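Local structure of putative acetyl/propionyl-CoA carboxylase, alpha subunit (Methylibium petroleiphilum, 2O1Q) at residues A[55-60]-A[103-108]; A[63-68]-A[116-121]. The protein is of uncertain function but belongs to the cupin superfamily, binds zinc, and is probably a metal-dependent dioxygenase acting on acetylacetone. All coordinates share one frame; numbering follows the deposited sequence. Where two conformers were deposited one is given.

Contact 1: A[55-60]-A[103-108]; sequences SSFAAH and DKTEFP. With ZN (zinc ion), chain C; ACT (acetate ion), chain G.
Thr105 O takes one hydrogen bond, from Phe57 N at 2.9 Å, and a CA-H...O contact from Ser56 CA at 3.2 Å. Further along, Phe107 N binds Ser55 O at 2.9 Å. Two waters bridge the strands where direct backbone pairing ends. One accepts a hydrogen bond from Thr105 N and lies within bonding distance of Phe57 O, where other acceptors compete for its protons. The other bridges Phe57 O and Asp103 O. On the face toward the metal, the rings of Phe57 and Phe107 meet rim to rim, with CE2 of Phe57 3.6 Å from CE2 of Phe107 and planes at 71°. Phe22 meets the Phe57 ring edge-to-face. His60 NE2 binds the zinc ion at 2.0 Å. Its ND1 lies 2.7 Å from Ala58 O, in a nearly straight bond (172°) within the ring plane. This second bond fixes the rotation of the imidazole. An acetate, probably from the crystallisation liquor, chelates the metal with both oxygens. Thr105 has OG1 beside its backbone N (chi1 -64°), where it donates to acetate O at 2.8 Å. His62 and His102 complete the protein ligands, and acetate fills the remaining sites here. Histidines of neighbouring strands gathered round one metal are characteristic of the cupin metal centre.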
# COMPACT_ATOMS: atom_id res chain seq x y z
N SER A 55 20.01 2.16 -24.92
CA SER A 55 18.62 1.79 -24.75
C SER A 55 17.76 2.77 -23.92
O SER A 55 18.26 3.65 -23.23
CB SER A 55 18.47 0.35 -24.22
OG SER A 55 18.94 0.25 -22.91
N SER A 56 16.45 2.62 -24.09
CA SER A 56 15.53 3.50 -23.43
C SER A 56 14.16 2.91 -23.29
O SER A 56 13.80 2.04 -24.06
CB SER A 56 15.42 4.88 -24.12
OG SER A 56 14.93 4.75 -25.47
N PHE A 57 13.36 3.45 -22.37
CA PHE A 57 11.95 3.15 -22.27
C PHE A 57 11.06 4.22 -22.82
O PHE A 57 11.43 5.39 -22.79
CB PHE A 57 11.60 2.99 -20.83
CG PHE A 57 12.11 1.75 -20.22
CD1 PHE A 57 11.47 0.54 -20.38
CD2 PHE A 57 13.23 1.79 -19.41
CE1 PHE A 57 11.93 -0.63 -19.72
CE2 PHE A 57 13.70 0.70 -18.79
CZ PHE A 57 13.07 -0.55 -18.94
N ALA A 58 9.90 3.84 -23.34
CA ALA A 58 8.97 4.79 -23.89
C ALA A 58 8.42 5.68 -22.78
O ALA A 58 8.37 5.31 -21.58
CB ALA A 58 7.83 4.09 -24.59
N ALA A 59 7.92 6.86 -23.20
CA ALA A 59 7.39 7.85 -22.23
C ALA A 59 6.28 7.28 -21.39
O ALA A 59 5.39 6.62 -21.92
CB ALA A 59 6.89 9.09 -22.96
N HIS A 60 6.34 7.53 -20.10
CA HIS A 60 5.39 6.96 -19.18
C HIS A 60 5.31 7.74 -17.90
O HIS A 60 6.20 8.57 -17.57
CB HIS A 60 5.70 5.48 -18.92
CG HIS A 60 6.98 5.25 -18.20
ND1 HIS A 60 8.17 5.07 -18.85
CD2 HIS A 60 7.24 5.14 -16.88
CE1 HIS A 60 9.12 4.87 -17.94
NE2 HIS A 60 8.58 4.93 -16.74
N ASP A 103 9.71 10.67 -19.38
CA ASP A 103 9.62 10.83 -20.85
C ASP A 103 10.55 9.92 -21.63
O ASP A 103 10.16 9.35 -22.66
CB ASP A 103 9.91 12.28 -21.26
CG ASP A 103 8.81 13.21 -20.86
OD1 ASP A 103 7.78 12.77 -20.32
OD2 ASP A 103 9.00 14.41 -21.11
N LYS A 104 11.76 9.74 -21.14
CA LYS A 104 12.73 8.89 -21.79
C LYS A 104 13.81 8.48 -20.81
O LYS A 104 14.93 9.01 -20.79
CB LYS A 104 13.35 9.56 -23.02
CG LYS A 104 14.19 8.60 -23.86
CD LYS A 104 14.68 9.27 -25.13
CE LYS A 104 15.34 8.24 -26.02
NZ LYS A 104 16.02 8.85 -27.20
N THR A 105 13.50 7.48 -20.00
CA THR A 105 14.47 6.87 -19.16
C THR A 105 15.40 6.14 -20.08
O THR A 105 14.94 5.38 -20.92
CB THR A 105 13.86 5.93 -18.17
OG1 THR A 105 13.00 6.67 -17.28
CG2 THR A 105 14.96 5.18 -17.33
N GLU A 106 16.68 6.38 -19.93
CA GLU A 106 17.66 5.84 -20.89
C GLU A 106 18.94 5.45 -20.19
O GLU A 106 19.24 5.90 -19.09
CB GLU A 106 17.85 6.81 -22.05
CG GLU A 106 18.49 8.09 -21.70
CD GLU A 106 18.59 9.00 -22.90
OE1 GLU A 106 17.90 8.86 -23.94
OE2 GLU A 106 19.41 9.89 -22.79
N PHE A 107 19.73 4.69 -20.91
CA PHE A 107 20.90 3.97 -20.41
C PHE A 107 22.12 4.26 -21.25
O PHE A 107 22.39 3.63 -22.24
CB PHE A 107 20.54 2.50 -20.36
CG PHE A 107 19.38 2.24 -19.47
CD1 PHE A 107 19.57 2.10 -18.12
CD2 PHE A 107 18.08 2.25 -19.98
CE1 PHE A 107 18.44 1.95 -17.27
CE2 PHE A 107 17.01 2.12 -19.17
CZ PHE A 107 17.20 1.95 -17.80
N PRO A 108 22.86 5.31 -20.89
CA PRO A 108 24.09 5.67 -21.57
C PRO A 108 25.13 4.59 -21.57
O PRO A 108 25.89 4.47 -22.53
CB PRO A 108 24.59 6.87 -20.77
CG PRO A 108 23.62 7.18 -19.78
CD PRO A 108 22.50 6.27 -19.83
ZN ZN C . 9.59 5.05 -15.04
C ACT G . 11.63 3.78 -15.29
O ACT G . 11.43 4.62 -16.19
OXT ACT G . 10.69 3.74 -14.46
CH3 ACT G . 12.83 2.89 -15.14
O HOH W 1 10.84 6.48 -20.16
O HOH W 2 10.88 7.73 -25.00
O HOH W 3 6.09 10.89 -19.55

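Contact 2: A[63-68]-A[116-121]; sequences VGPGEY and SFLGPL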
# COMPACT_ATOMS: atom_id res chain seq x y z
N VAL A 63 1.89 5.77 -11.69
CA VAL A 63 0.64 6.08 -10.95
C VAL A 63 0.84 5.85 -9.46
O VAL A 63 0.05 6.34 -8.68
CB VAL A 63 -0.63 5.35 -11.48
CG1 VAL A 63 -0.77 5.50 -12.99
CG2 VAL A 63 -0.70 3.93 -10.99
N GLY A 64 1.86 5.08 -9.06
CA GLY A 64 2.22 4.89 -7.68
C GLY A 64 3.71 4.93 -7.57
O GLY A 64 4.46 4.99 -8.56
N PRO A 65 4.16 4.87 -6.34
CA PRO A 65 5.57 4.89 -6.11
C PRO A 65 6.31 3.67 -6.66
O PRO A 65 5.83 2.54 -6.59
CB PRO A 65 5.63 5.02 -4.57
CG PRO A 65 4.50 4.37 -4.09
CD PRO A 65 3.40 4.72 -5.09
N GLY A 66 7.52 3.93 -7.10
CA GLY A 66 8.43 2.89 -7.53
C GLY A 66 9.79 3.15 -6.95
O GLY A 66 10.13 4.28 -6.67
N GLU A 67 10.55 2.08 -6.74
CA GLU A 67 11.89 2.19 -6.14
C GLU A 67 12.85 1.29 -6.91
O GLU A 67 12.51 0.11 -7.20
CB GLU A 67 11.85 1.71 -4.70
CG GLU A 67 10.99 2.52 -3.84
CD GLU A 67 11.05 2.09 -2.38
OE1 GLU A 67 12.16 2.06 -1.78
OE2 GLU A 67 9.97 1.92 -1.80
N TYR A 68 14.02 1.79 -7.25
CA TYR A 68 14.98 1.04 -7.99
C TYR A 68 16.34 0.97 -7.32
O TYR A 68 16.68 1.86 -6.54
CB TYR A 68 15.15 1.54 -9.42
CG TYR A 68 15.80 2.90 -9.55
CD1 TYR A 68 17.17 3.03 -9.45
CD2 TYR A 68 15.04 4.04 -9.80
CE1 TYR A 68 17.77 4.28 -9.54
CE2 TYR A 68 15.66 5.29 -9.93
CZ TYR A 68 17.04 5.38 -9.81
OH TYR A 68 17.63 6.64 -9.86
N SER A 116 10.80 -2.09 -8.17
CA SER A 116 9.51 -2.45 -7.67
C SER A 116 8.59 -1.27 -8.01
O SER A 116 9.01 -0.11 -8.03
CB SER A 116 9.58 -2.73 -6.18
OG SER A 116 8.51 -3.56 -5.76
N PHE A 117 7.36 -1.63 -8.34
CA PHE A 117 6.31 -0.70 -8.77
C PHE A 117 5.04 -0.93 -8.00
O PHE A 117 4.56 -2.05 -7.93
CB PHE A 117 5.96 -0.92 -10.23
CG PHE A 117 7.16 -0.92 -11.18
CD1 PHE A 117 7.83 -2.11 -11.46
CD2 PHE A 117 7.55 0.24 -11.83
CE1 PHE A 117 8.92 -2.12 -12.32
CE2 PHE A 117 8.69 0.25 -12.70
CZ PHE A 117 9.32 -0.94 -12.99
N LEU A 118 4.46 0.14 -7.47
CA LEU A 118 3.14 0.06 -6.89
C LEU A 118 2.23 0.61 -7.95
O LEU A 118 2.25 1.80 -8.31
CB LEU A 118 3.00 0.82 -5.57
CG LEU A 118 1.59 0.87 -4.94
CD1 LEU A 118 0.97 -0.50 -4.82
CD2 LEU A 118 1.64 1.55 -3.63
N GLY A 119 1.48 -0.28 -8.54
CA GLY A 119 0.51 0.05 -9.55
C GLY A 119 1.13 0.15 -10.94
O GLY A 119 2.31 -0.19 -11.18
N PRO A 120 0.30 0.50 -11.92
CA PRO A 120 0.80 0.49 -13.31
C PRO A 120 1.59 1.68 -13.77
O PRO A 120 1.76 2.65 -13.04
CB PRO A 120 -0.48 0.42 -14.14
CG PRO A 120 -1.57 1.04 -13.27
CD PRO A 120 -1.17 0.68 -11.84
N LEU A 121 2.18 1.52 -14.94
CA LEU A 121 2.75 2.64 -15.68
C LEU A 121 1.74 3.04 -16.75
O LEU A 121 1.21 2.15 -17.49
CB LEU A 121 4.09 2.27 -16.33
CG LEU A 121 5.15 1.70 -15.40
CD1 LEU A 121 6.47 1.43 -16.13
CD2 LEU A 121 5.32 2.60 -14.18
O HOH W 4 3.03 2.83 -10.61
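Leu118 holds CG anti to its backbone N (chi1 175°), and this lays its side chain alongside the Pro65 ring, pointing the same way. Leu118 CD2 comes 3.9 Å from Pro65 CD. In Val63, chi1 of -50° puts CG1 beside the backbone N and CG2 between that N and the carbonyl carbon. CG2 then meets the Pro120 ring at about a right angle. The gap from Val63 CG2 to Pro120 CD is 3.4 Å, tighter than usual van der Waals contact. Between these two apolar pairs lies Gly64. With no side chain there, Leu118 O can sit 3.2 Å from Gly64 CA. A water accepts a bond from Gly64 N and donates to Leu118 O and Pro120 O, although more acceptors compete for its protons. Val63 N also reaches Pro120 O, in a weak bond of 3.4 Å. Past Pro65 the backbones pair regularly. Leu118 N binds Pro65 O at 2.9 Å. Glu67 and Ser116 form the hydrogen-bonded pair, with Glu67 N to Ser116 O and Ser116 N to Glu67 O both at 3.0 Å. Gly66 faces Phe117 in the non-hydrogen-bonded pair. Phe117 lies on the face toward the zinc and stacks on Trp45, while Glu67 and Ser116 lie on the other, which meets a second subunit. There Glu67 OE1 bonds to Tyr93 OH and to Thr46 OG1 of the second subunit, and Ser116 OG bonds to Thr46 OG1 of its own chain. Val63 and Pro120 pack against Pro120 and Val63 of a third subunit. Neighbouring antiparallel strands 66-71 and 110-118, with an aromatic side chain turned into the barrel, form part of one of the two sheets of the cupin beta-barrel.

Overall arrangement
The centres of contacts 1 and 2 lie about 16 Å apart. Their segments alternate along the chain: 55-60, 63-68, 103-108, then 116-121. Strand 55-62 is followed directly by strand 66-71, and strand 106-107 by strand 110-118. Each chain turn therefore carries the protein from one sheet to the other. Contact 1 belongs to the sheet built around strand 55-62. The strands of contact 2 belong to the sheet holding 66-71 and 110-118, and its end at Leu121 enters the sheet of contact 1. The two touch where His60 CD2 packs against Leu121 CD1 at 3.9 Å. Contact 1 supplies a metal ligand, while contact 2 adds Phe117 near the zinc and residues that meet two neighbouring subunits.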